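Local coordinates for regulatory protein SdiA (PDB 4LFU) that binds acyl-homoserine lactone autoinducers made by other bacteria and, as a LuxR-type transcription factor, activates the ftsQAZ cell-division genes, at residues 85-88 and 92-95; 69-72 and 76-79; 184-189 and 202-207; 164-167 and 172-175; 11-16 and 31-36. All blocks are in the same frame, centred on the assembly; numbering follows the deposited sequence.

Contact 1. Residues 85-88 and 92-95; sequences PENF and HLMW
L93 lays its CB over one face of the F88 ring, 3.7 Å from L93 CB to the ring centroid and 22° off the normal, and this CH-pi contact is the tight part of the pairing. The methylene stands nearer the rim than the middle of the ring, above the CD2 and CE2 side, with L93 CB to F88 CD2 at 3.5 Å. L93 has its CG anti to the backbone N (chi1 178°), which carries the isobutyl group onward across the same ring, and L93 CD2 comes within 3.8 Å of F88 CE1. The two side chains meet at about a right angle. At the base of the ring the backbones also approach: F88 CA lies 3.4 Å from H92 O in a CA-H...O contact, bent to 123° at the hydrogen. The other side is looser. N87, partly exposed, borders the leucine's branches, while H92 turns its CB away from 85-88 and hydrogen-bonds through ND1 to Q121. No hydrogen bond joins the two segments, so apolar packing on the buried L93 does the work. Beyond the pair, Y122 meets F88 edge-to-face, and L93 shares backbone hydrogen bonds with T120. The whole is a loop folded back on strand 92-94, an outermost strand, within this chain, of the antiparallel sheet in the autoinducer-binding domain of LuxR-type receptors.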
# COMPACT_ATOMS: atom_id res chain seq x y z
N PRO A 85 0.53 -12.04 -5.11
CA PRO A 85 1.61 -11.05 -5.05
C PRO A 85 3.02 -11.61 -4.70
O PRO A 85 4.02 -11.05 -5.12
CB PRO A 85 1.11 -10.07 -3.97
CG PRO A 85 0.12 -10.81 -3.20
CD PRO A 85 -0.56 -11.72 -4.17
N GLU A 86 3.07 -12.72 -3.96
CA GLU A 86 4.33 -13.41 -3.65
C GLU A 86 5.11 -13.87 -4.89
O GLU A 86 6.31 -14.10 -4.81
CB GLU A 86 4.09 -14.60 -2.72
CG GLU A 86 3.84 -14.21 -1.23
CD GLU A 86 2.55 -14.82 -0.66
OE1 GLU A 86 2.64 -15.86 0.05
OE2 GLU A 86 1.45 -14.28 -0.94
N ASN A 87 4.47 -13.99 -6.04
CA ASN A 87 5.29 -14.39 -7.18
C ASN A 87 5.59 -13.30 -8.23
O ASN A 87 6.10 -13.56 -9.32
CB ASN A 87 4.91 -15.80 -7.70
CG ASN A 87 3.52 -15.87 -8.22
OD1 ASN A 87 3.13 -15.01 -8.99
ND2 ASN A 87 2.76 -16.90 -7.81
N PHE A 88 5.35 -12.06 -7.84
CA PHE A 88 5.68 -10.88 -8.64
C PHE A 88 7.07 -10.35 -8.26
O PHE A 88 7.52 -10.48 -7.13
CB PHE A 88 4.64 -9.78 -8.38
CG PHE A 88 3.34 -10.00 -9.10
CD1 PHE A 88 2.42 -10.94 -8.66
CD2 PHE A 88 3.03 -9.26 -10.23
CE1 PHE A 88 1.22 -11.13 -9.33
CE2 PHE A 88 1.84 -9.45 -10.88
CZ PHE A 88 0.94 -10.39 -10.43
N HIS A 92 5.66 -6.79 -11.04
CA HIS A 92 5.58 -7.33 -12.40
C HIS A 92 5.71 -8.86 -12.47
O HIS A 92 6.44 -9.48 -11.70
CB HIS A 92 6.67 -6.66 -13.25
CG HIS A 92 6.54 -6.93 -14.71
ND1 HIS A 92 5.56 -6.35 -15.49
CD2 HIS A 92 7.28 -7.70 -15.55
CE1 HIS A 92 5.71 -6.74 -16.75
NE2 HIS A 92 6.75 -7.56 -16.81
N LEU A 93 4.97 -9.44 -13.40
CA LEU A 93 4.97 -10.89 -13.61
C LEU A 93 4.73 -11.27 -15.09
O LEU A 93 3.62 -11.17 -15.60
CB LEU A 93 3.96 -11.59 -12.70
CG LEU A 93 3.78 -13.12 -12.81
CD1 LEU A 93 5.07 -13.90 -12.50
CD2 LEU A 93 2.63 -13.55 -11.89
N MET A 94 5.80 -11.68 -15.75
CA MET A 94 5.72 -12.23 -17.10
C MET A 94 5.32 -13.69 -16.92
O MET A 94 5.95 -14.38 -16.13
CB MET A 94 7.10 -12.11 -17.79
CG MET A 94 7.12 -12.62 -19.24
SD MET A 94 6.31 -11.46 -20.33
CE MET A 94 5.38 -12.57 -21.37
N TRP A 95 4.28 -14.15 -17.60
CA TRP A 95 3.83 -15.57 -17.43
C TRP A 95 4.82 -16.56 -18.01
O TRP A 95 5.41 -16.33 -19.07
CB TRP A 95 2.43 -15.85 -18.00
CG TRP A 95 1.34 -14.94 -17.51
CD1 TRP A 95 1.42 -13.99 -16.52
CD2 TRP A 95 -0.02 -14.90 -17.99
NE1 TRP A 95 0.21 -13.36 -16.38
CE2 TRP A 95 -0.69 -13.89 -17.26
CE3 TRP A 95 -0.72 -15.60 -18.98
CZ2 TRP A 95 -2.03 -13.58 -17.47
CZ3 TRP A 95 -2.06 -15.28 -19.20
CH2 TRP A 95 -2.70 -14.28 -18.44

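Contact 2. Residues 69-72 and 76-79; sequences SYYQ and FLAI
The carbonyl oxygen of Y71 is gripped twice: by the amide of F76, with F76 N to Y71 O at 3.1 Å, and by a water that donates to Y71 O at 2.9 Å. The F76 N-H points at its acceptor with an angle of 161°, and it arrives nearly in line with the carbonyl. The same water accepts from L77 N at 3.0 Å, so it ties the helical carbonyl to a second amide of 76-79. F76 CB sits over the centre of the Y71 ring, 3.8 Å from F76 CB to the centroid, in a CH-pi contact. With chi1 at -73° the F76 ring swings to the side of its own backbone N, and its edge is turned toward the Y71 face in an offset edge-to-face pair with planes at 87°. Its far end reaches Y70, F76 CE2 to Y70 CE2 being 4.0 Å. L77 CB lies 4.1 Å from Y71 CE1, and Y71 OH is hydrogen-bonded to the carboxylate of D80. F76 also packs on P105, L106 and A109 of helix 104-112. A tetraethylene glycol molecule, probably from the crystallisation liquor, lies about 4 Å from the Y71 side chain. Fixed at its hydroxyl and packed over one face by F76, the Y71 ring should have little freedom to turn, while direct and water-mediated bonds to one carbonyl hold the backbone after helix 65-73.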
# COMPACT_ATOMS: atom_id res chain seq x y z
N SER A 69 -17.10 -17.54 -17.16
CA SER A 69 -18.09 -18.44 -16.57
C SER A 69 -17.48 -19.80 -16.22
O SER A 69 -17.81 -20.38 -15.18
CB SER A 69 -19.27 -18.56 -17.55
OG SER A 69 -20.28 -19.39 -17.04
N TYR A 70 -16.55 -20.26 -17.06
CA TYR A 70 -15.83 -21.54 -16.85
C TYR A 70 -14.81 -21.46 -15.73
O TYR A 70 -14.73 -22.36 -14.89
CB TYR A 70 -15.12 -21.98 -18.16
CG TYR A 70 -14.56 -23.38 -18.18
CD1 TYR A 70 -15.39 -24.50 -18.38
CD2 TYR A 70 -13.21 -23.59 -18.01
CE1 TYR A 70 -14.87 -25.80 -18.42
CE2 TYR A 70 -12.66 -24.90 -18.03
CZ TYR A 70 -13.49 -26.00 -18.23
OH TYR A 70 -12.93 -27.27 -18.23
N TYR A 71 -14.01 -20.39 -15.73
CA TYR A 71 -13.08 -20.07 -14.63
C TYR A 71 -13.77 -20.02 -13.25
O TYR A 71 -13.21 -20.48 -12.26
CB TYR A 71 -12.39 -18.74 -14.96
CG TYR A 71 -11.36 -18.19 -14.00
CD1 TYR A 71 -11.74 -17.60 -12.79
CD2 TYR A 71 -10.00 -18.17 -14.33
CE1 TYR A 71 -10.79 -17.04 -11.94
CE2 TYR A 71 -9.05 -17.61 -13.48
CZ TYR A 71 -9.47 -17.06 -12.29
OH TYR A 71 -8.56 -16.52 -11.45
N GLN A 72 -14.98 -19.47 -13.21
CA GLN A 72 -15.79 -19.37 -11.99
C GLN A 72 -16.34 -20.70 -11.51
O GLN A 72 -16.29 -21.00 -10.31
CB GLN A 72 -16.93 -18.36 -12.18
CG GLN A 72 -16.45 -16.90 -12.23
CD GLN A 72 -17.56 -15.92 -12.58
OE1 GLN A 72 -18.41 -16.20 -13.45
NE2 GLN A 72 -17.57 -14.76 -11.93
N PHE A 76 -11.15 -21.73 -10.35
CA PHE A 76 -9.76 -21.48 -10.70
C PHE A 76 -9.17 -20.36 -9.89
O PHE A 76 -7.98 -20.17 -9.90
CB PHE A 76 -9.59 -21.18 -12.20
CG PHE A 76 -9.74 -22.38 -13.11
CD1 PHE A 76 -9.54 -23.68 -12.64
CD2 PHE A 76 -10.05 -22.20 -14.45
CE1 PHE A 76 -9.66 -24.79 -13.51
CE2 PHE A 76 -10.17 -23.30 -15.33
CZ PHE A 76 -9.98 -24.59 -14.85
N LEU A 77 -10.01 -19.58 -9.20
CA LEU A 77 -9.53 -18.43 -8.40
C LEU A 77 -8.65 -18.91 -7.25
O LEU A 77 -7.61 -18.29 -6.96
CB LEU A 77 -10.72 -17.57 -7.91
CG LEU A 77 -10.42 -16.39 -6.95
CD1 LEU A 77 -9.55 -15.32 -7.62
CD2 LEU A 77 -11.73 -15.78 -6.39
N ALA A 78 -9.05 -20.03 -6.64
CA ALA A 78 -8.28 -20.71 -5.58
C ALA A 78 -6.84 -21.11 -5.95
O ALA A 78 -5.96 -21.12 -5.08
CB ALA A 78 -9.04 -21.95 -5.06
N ILE A 79 -6.61 -21.45 -7.22
CA ILE A 79 -5.28 -21.89 -7.68
C ILE A 79 -4.55 -20.87 -8.58
O ILE A 79 -3.40 -21.09 -8.96
CB ILE A 79 -5.37 -23.26 -8.42
CG1 ILE A 79 -6.17 -23.14 -9.75
CG2 ILE A 79 -5.96 -24.30 -7.48
CD1 ILE A 79 -6.44 -24.48 -10.48
O HOH W 1 -12.90 -19.10 -9.77

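Contact 3. Residues 184-189 and 202-207; sequences EKEILR and MILSIS
Segments 184-189 and 202-207 come nearest at I187 and L204, whose CA atoms are 8.7 Å apart, a spacing bridged by side chains alone. L204 carries the contact, and its two methyls divide between two neighbours on the other helix. L204 CD1 rests against I187 CG1 at 3.7 Å, the two branched chains meeting at a slant. L204 CD2 lies instead beside the carboxylate end of E186, with E186 OE2 at 3.5 Å from L204 CD2. E186 has its CG anti to the backbone N (chi1 172°) and runs extended from there, its stem and L204 sliding past each other in opposite directions. I206 adds a looser touch from beyond the helix end, I206 CD1 to I187 CD1 being 4.4 Å. It is brought round by the Schellman motif that closes the helix: S205 takes a positive phi of 58°, and I206 N bonds back to A201 O. S207 is then the N-cap residue of helix 208-222, which itself packs on I187 through H214 and Q215. This turn lies within the predicted helix-turn-helix of the LuxR-type DNA-binding domain. No hydrogen bond crosses between the segments, and E186 OE1 is engaged in a salt bridge with R183 of its own helix. The two segments are therefore joined by van der Waals packing, part of it aliphatic and part methyl against carboxylate.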
# COMPACT_ATOMS: atom_id res chain seq x y z
N GLU A 184 -15.54 9.63 16.97
CA GLU A 184 -15.70 8.19 16.74
C GLU A 184 -14.35 7.53 16.41
O GLU A 184 -13.98 6.56 17.05
CB GLU A 184 -16.76 7.93 15.66
CG GLU A 184 -18.16 8.19 16.19
CD GLU A 184 -19.28 8.07 15.15
OE1 GLU A 184 -20.44 7.91 15.59
OE2 GLU A 184 -19.04 8.16 13.92
N LYS A 185 -13.63 8.08 15.43
CA LYS A 185 -12.28 7.63 15.05
C LYS A 185 -11.29 7.62 16.22
O LYS A 185 -10.53 6.64 16.41
CB LYS A 185 -11.72 8.46 13.89
CG LYS A 185 -12.45 8.24 12.57
CD LYS A 185 -11.73 8.93 11.41
CE LYS A 185 -12.69 9.87 10.67
NZ LYS A 185 -12.63 9.78 9.16
N GLU A 186 -11.31 8.67 17.04
CA GLU A 186 -10.46 8.73 18.24
C GLU A 186 -10.71 7.58 19.22
O GLU A 186 -9.78 6.93 19.66
CB GLU A 186 -10.59 10.10 18.92
CG GLU A 186 -9.90 10.20 20.29
CD GLU A 186 -9.99 11.60 20.88
OE1 GLU A 186 -11.12 12.14 20.94
OE2 GLU A 186 -8.94 12.18 21.26
N ILE A 187 -11.97 7.37 19.57
CA ILE A 187 -12.39 6.19 20.35
C ILE A 187 -12.01 4.84 19.68
O ILE A 187 -11.59 3.92 20.36
CB ILE A 187 -13.91 6.26 20.71
CG1 ILE A 187 -14.12 7.29 21.84
CG2 ILE A 187 -14.48 4.86 21.13
CD1 ILE A 187 -15.51 7.86 21.92
N LEU A 188 -12.14 4.76 18.36
CA LEU A 188 -11.78 3.56 17.61
C LEU A 188 -10.30 3.23 17.76
O LEU A 188 -9.95 2.09 18.04
CB LEU A 188 -12.17 3.71 16.15
CG LEU A 188 -12.57 2.38 15.52
CD1 LEU A 188 -13.68 1.66 16.34
CD2 LEU A 188 -12.98 2.63 14.08
N ARG A 189 -9.46 4.24 17.62
CA ARG A 189 -8.01 4.11 17.83
C ARG A 189 -7.59 3.54 19.18
O ARG A 189 -6.67 2.71 19.25
CB ARG A 189 -7.29 5.44 17.58
CG ARG A 189 -7.25 5.82 16.10
CD ARG A 189 -6.23 6.94 15.84
NE ARG A 189 -6.62 8.19 16.50
CZ ARG A 189 -7.50 9.06 16.00
NH1 ARG A 189 -8.08 8.85 14.81
NH2 ARG A 189 -7.78 10.16 16.67
N MET A 202 -11.37 7.30 31.02
CA MET A 202 -10.31 8.01 31.76
C MET A 202 -9.35 8.78 30.84
O MET A 202 -9.06 9.96 31.09
CB MET A 202 -9.53 7.04 32.66
CG MET A 202 -10.36 6.37 33.76
SD MET A 202 -11.24 7.51 34.90
CE MET A 202 -9.90 8.56 35.52
N ILE A 203 -8.88 8.13 29.78
CA ILE A 203 -8.02 8.79 28.77
C ILE A 203 -8.63 10.09 28.25
O ILE A 203 -7.94 11.10 28.14
CB ILE A 203 -7.76 7.88 27.52
CG1 ILE A 203 -7.33 6.46 27.91
CG2 ILE A 203 -6.79 8.58 26.51
CD1 ILE A 203 -5.89 6.27 28.22
N LEU A 204 -9.90 10.04 27.89
CA LEU A 204 -10.59 11.18 27.25
C LEU A 204 -11.40 12.07 28.21
O LEU A 204 -11.98 13.06 27.79
CB LEU A 204 -11.49 10.69 26.10
CG LEU A 204 -10.84 9.85 24.99
CD1 LEU A 204 -11.89 9.31 24.02
CD2 LEU A 204 -9.76 10.63 24.26
N SER A 205 -11.44 11.70 29.49
CA SER A 205 -12.20 12.46 30.50
C SER A 205 -13.70 12.57 30.15
O SER A 205 -14.29 13.65 30.23
CB SER A 205 -11.58 13.85 30.72
OG SER A 205 -10.20 13.74 31.06
N ILE A 206 -14.29 11.45 29.73
CA ILE A 206 -15.72 11.34 29.46
C ILE A 206 -16.26 10.12 30.23
O ILE A 206 -15.50 9.41 30.86
CB ILE A 206 -16.02 11.24 27.94
CG1 ILE A 206 -15.10 10.18 27.29
CG2 ILE A 206 -15.90 12.60 27.28
CD1 ILE A 206 -15.40 9.86 25.84
N SER A 207 -17.56 9.90 30.19
CA SER A 207 -18.15 8.75 30.84
C SER A 207 -18.13 7.50 29.93
O SER A 207 -17.97 7.60 28.72
CB SER A 207 -19.59 9.09 31.25
OG SER A 207 -20.42 9.18 30.11

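Contact 4. Residues 164-167 and 172-175; sequences ALMR and IVMT
V173 presses its CG2 methyl against the last turn of helix 147-167, where it meets backbone and side chains together. The apolar contacts come first: V173 CG2 is 3.8 Å from L165 CB and equally 3.8 Å from M166 CG, so one methyl touches two successive residues. With chi1 at -82°, CG2 falls between the valine's own backbone N and carbonyl carbon, which aims it at the helix. Alongside, I172 CG2 touches L165 CD1 at 4.0 Å, the two chains running at a slant. A second group of contacts sets side chains on the helix backbone. V173 CG2 lies 3.5 Å from L165 O, and M174, folded by its chi2 and chi3 torsions, brings its sulfur over M166, with M174 SD to M166 O at 3.7 Å and to M166 CG at 4.2 Å. Direct hydrogen bonds between the segments are absent; V173 O is instead bound by N127 ND2. L165 and I172 both lean on Y27 of helix 23-36, while L165 reaches L44 and both I172 and V173 reach V46 of strand 41-47, so that the chain leaving helix 147-167 toward helix 182-192 is packed between this helix end and the sheet.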
# COMPACT_ATOMS: atom_id res chain seq x y z
N ALA A 164 -8.27 6.36 -11.27
CA ALA A 164 -9.47 6.88 -11.92
C ALA A 164 -10.73 6.21 -11.38
O ALA A 164 -11.68 6.88 -10.99
CB ALA A 164 -9.39 6.72 -13.43
N LEU A 165 -10.75 4.88 -11.35
CA LEU A 165 -11.93 4.17 -10.84
C LEU A 165 -12.24 4.44 -9.36
O LEU A 165 -13.38 4.36 -8.95
CB LEU A 165 -11.83 2.65 -11.11
CG LEU A 165 -11.86 2.22 -12.59
CD1 LEU A 165 -11.18 0.88 -12.78
CD2 LEU A 165 -13.28 2.18 -13.12
N MET A 166 -11.20 4.72 -8.57
CA MET A 166 -11.39 5.13 -7.17
C MET A 166 -12.03 6.51 -7.10
O MET A 166 -12.97 6.71 -6.34
CB MET A 166 -10.07 5.10 -6.39
CG MET A 166 -9.80 3.75 -5.72
SD MET A 166 -8.34 3.76 -4.66
CE MET A 166 -9.04 4.21 -3.08
N ARG A 167 -11.52 7.45 -7.91
CA ARG A 167 -12.09 8.79 -8.05
C ARG A 167 -13.56 8.76 -8.48
O ARG A 167 -14.35 9.53 -7.98
CB ARG A 167 -11.27 9.63 -9.05
CG ARG A 167 -11.99 10.87 -9.56
CD ARG A 167 -11.05 11.81 -10.33
NE ARG A 167 -10.54 11.24 -11.58
CZ ARG A 167 -11.27 11.08 -12.68
NH1 ARG A 167 -12.54 11.45 -12.70
NH2 ARG A 167 -10.72 10.55 -13.77
N ILE A 172 -15.77 -1.80 -8.27
CA ILE A 172 -14.65 -2.69 -8.49
C ILE A 172 -13.55 -2.45 -7.45
O ILE A 172 -12.93 -3.41 -6.98
CB ILE A 172 -14.11 -2.63 -9.95
CG1 ILE A 172 -13.37 -3.93 -10.30
CG2 ILE A 172 -13.29 -1.34 -10.22
CD1 ILE A 172 -12.56 -3.92 -11.60
N VAL A 173 -13.36 -1.18 -7.06
CA VAL A 173 -12.27 -0.79 -6.16
C VAL A 173 -12.66 -0.30 -4.76
O VAL A 173 -11.80 -0.24 -3.88
CB VAL A 173 -11.35 0.29 -6.80
CG1 VAL A 173 -10.36 -0.33 -7.71
CG2 VAL A 173 -12.16 1.35 -7.52
N MET A 174 -13.92 0.08 -4.54
CA MET A 174 -14.33 0.67 -3.26
C MET A 174 -14.61 -0.33 -2.13
O MET A 174 -15.31 -1.33 -2.33
CB MET A 174 -15.53 1.64 -3.40
CG MET A 174 -15.34 2.85 -4.31
SD MET A 174 -13.79 3.78 -4.26
CE MET A 174 -13.90 4.63 -2.67
N THR A 175 -14.08 -0.01 -0.95
CA THR A 175 -14.28 -0.80 0.28
C THR A 175 -15.50 -0.21 1.02
O THR A 175 -15.94 0.87 0.66
CB THR A 175 -12.99 -0.83 1.14
OG1 THR A 175 -12.43 0.50 1.24
CG2 THR A 175 -11.96 -1.73 0.51

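Contact 5. Residues 11-16 and 31-36; sequences RTMLLR and ELQAQQ
M13 and Q33 reach toward each other from opposite directions, and the methionine's thioether end meets the amide nitrogen: Q33 NE2 is 3.5 Å from M13 CE and likewise 3.5 Å from M13 SD. M13 bends at chi2 and chi3, and Q33 bends at chi2 (-56°), which brings the flanks of its CG and CD against the methyl, M13 CE to Q33 CG being 3.8 Å. R16 comes to the same amide at a slant. Q33 NE2 lies at the edge of the guanidinium, near its plane, 3.6 Å from R16 NH1, and the guanidinium and amide planes are 41° apart. The two nitrogens share their acceptors: a water accepts from R16 NH1 at 3.1 Å and from Q33 NE2 at 3.1 Å, and E29 OE2 forms a salt bridge with R16 NH1 and a hydrogen bond with Q33 NE2. These side chains link helices 6-19 and 23-36 at the N-terminal end of the autoinducer-binding domain, whose sheet is flanked by helices. Helix 147-167 covers the apolar part, with L157 against both M13 and Q33 and L156 against M13. On the same N-terminal helix, R11 makes a salt bridge to D148 of the second subunit, and L14 packs on Q90 of that subunit.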
# COMPACT_ATOMS: atom_id res chain seq x y z
N ARG A 11 3.26 11.30 -20.16
CA ARG A 11 2.61 12.61 -20.05
C ARG A 11 1.16 12.58 -20.60
O ARG A 11 0.21 13.03 -19.94
CB ARG A 11 3.47 13.68 -20.76
CG ARG A 11 3.56 15.03 -20.07
CD ARG A 11 4.93 15.77 -20.32
NE ARG A 11 5.44 15.64 -21.69
CZ ARG A 11 6.65 15.15 -22.02
NH1 ARG A 11 7.51 14.77 -21.08
NH2 ARG A 11 7.00 15.06 -23.30
N THR A 12 1.00 12.00 -21.79
CA THR A 12 -0.32 11.79 -22.41
C THR A 12 -1.26 10.89 -21.58
O THR A 12 -2.45 11.17 -21.46
CB THR A 12 -0.18 11.15 -23.81
OG1 THR A 12 0.92 11.76 -24.51
CG2 THR A 12 -1.47 11.30 -24.61
N MET A 13 -0.72 9.81 -21.03
CA MET A 13 -1.55 8.82 -20.33
C MET A 13 -2.11 9.35 -19.02
O MET A 13 -3.29 9.13 -18.72
CB MET A 13 -0.82 7.48 -20.15
CG MET A 13 -0.52 6.75 -21.46
SD MET A 13 -1.96 6.56 -22.57
CE MET A 13 -3.02 5.49 -21.59
N LEU A 14 -1.27 10.04 -18.23
CA LEU A 14 -1.72 10.69 -17.00
C LEU A 14 -2.87 11.63 -17.29
O LEU A 14 -3.88 11.64 -16.59
CB LEU A 14 -0.58 11.46 -16.34
CG LEU A 14 0.54 10.55 -15.82
CD1 LEU A 14 1.74 11.35 -15.35
CD2 LEU A 14 0.00 9.65 -14.71
N LEU A 15 -2.73 12.42 -18.35
CA LEU A 15 -3.77 13.37 -18.71
C LEU A 15 -5.05 12.67 -19.16
O LEU A 15 -6.13 13.04 -18.71
CB LEU A 15 -3.26 14.38 -19.75
CG LEU A 15 -2.60 15.63 -19.15
CD1 LEU A 15 -1.65 16.34 -20.17
CD2 LEU A 15 -3.67 16.62 -18.59
N ARG A 16 -4.92 11.65 -20.00
CA ARG A 16 -6.07 10.86 -20.43
C ARG A 16 -6.85 10.24 -19.29
O ARG A 16 -8.06 10.30 -19.28
CB ARG A 16 -5.67 9.77 -21.43
CG ARG A 16 -5.97 10.10 -22.86
CD ARG A 16 -5.75 8.90 -23.74
NE ARG A 16 -4.95 9.25 -24.90
CZ ARG A 16 -4.26 8.39 -25.64
NH1 ARG A 16 -4.27 7.09 -25.34
NH2 ARG A 16 -3.56 8.83 -26.68
N GLU A 31 -8.25 -1.52 -22.86
CA GLU A 31 -8.40 -2.37 -24.06
C GLU A 31 -7.55 -1.87 -25.24
O GLU A 31 -6.80 -2.65 -25.84
CB GLU A 31 -9.87 -2.53 -24.47
CG GLU A 31 -10.03 -3.50 -25.64
CD GLU A 31 -11.47 -3.78 -26.00
OE1 GLU A 31 -11.84 -4.98 -26.05
OE2 GLU A 31 -12.24 -2.81 -26.22
N LEU A 32 -7.66 -0.58 -25.55
CA LEU A 32 -6.82 0.05 -26.59
C LEU A 32 -5.32 -0.08 -26.35
O LEU A 32 -4.57 -0.37 -27.28
CB LEU A 32 -7.22 1.52 -26.76
CG LEU A 32 -6.99 2.23 -28.10
CD1 LEU A 32 -5.90 3.32 -28.01
CD2 LEU A 32 -6.75 1.25 -29.30
N GLN A 33 -4.89 0.13 -25.10
CA GLN A 33 -3.48 0.00 -24.70
C GLN A 33 -2.97 -1.44 -24.79
O GLN A 33 -1.85 -1.67 -25.21
CB GLN A 33 -3.27 0.52 -23.26
CG GLN A 33 -3.35 2.02 -23.10
CD GLN A 33 -2.37 2.75 -23.99
OE1 GLN A 33 -1.21 2.34 -24.12
NE2 GLN A 33 -2.83 3.83 -24.63
N ALA A 34 -3.80 -2.40 -24.39
CA ALA A 34 -3.47 -3.81 -24.56
C ALA A 34 -3.18 -4.11 -26.03
O ALA A 34 -2.18 -4.74 -26.37
CB ALA A 34 -4.61 -4.68 -24.05
N GLN A 35 -4.09 -3.63 -26.89
CA GLN A 35 -4.00 -3.76 -28.34
C GLN A 35 -2.74 -3.15 -28.94
O GLN A 35 -2.11 -3.76 -29.80
CB GLN A 35 -5.28 -3.20 -28.99
CG GLN A 35 -6.39 -4.26 -29.05
CD GLN A 35 -7.82 -3.72 -29.10
OE1 GLN A 35 -8.77 -4.47 -28.89
NE2 GLN A 35 -7.97 -2.42 -29.37
N GLN A 36 -2.35 -1.97 -28.46
CA GLN A 36 -1.10 -1.33 -28.88
C GLN A 36 0.15 -2.13 -28.51
O GLN A 36 1.13 -2.15 -29.26
CB GLN A 36 -0.99 0.09 -28.34
CG GLN A 36 -1.89 1.07 -29.08
CD GLN A 36 -1.74 2.49 -28.58
OE1 GLN A 36 -0.64 2.92 -28.20
NE2 GLN A 36 -2.84 3.23 -28.59
O HOH W 2 -1.60 5.94 -26.52

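Contacts 1, 2 and 5 belong to the autoinducer-binding part of the chain, and contact 3 to the DNA-binding part. Contacts 1 and 2 follow one another between helix 65-73 and strand 92-94, with centres 19 Å apart and nearest atoms about 8 Å apart. Contact 2 is the one beside a tetraethylene glycol, probably from the crystallisation liquor. Contacts 4 and 5 come closer still, about 6 Å between nearest atoms; contact 4 includes the end of helix 147-167 and contact 5 part of helix 23-36, and each packs on the other's helix. Contact 4 stands where the chain leaves for the DNA-binding domain; its centre is 31 Å from that of contact 3, against 43 to 48 Å for contacts 1, 2 and 5.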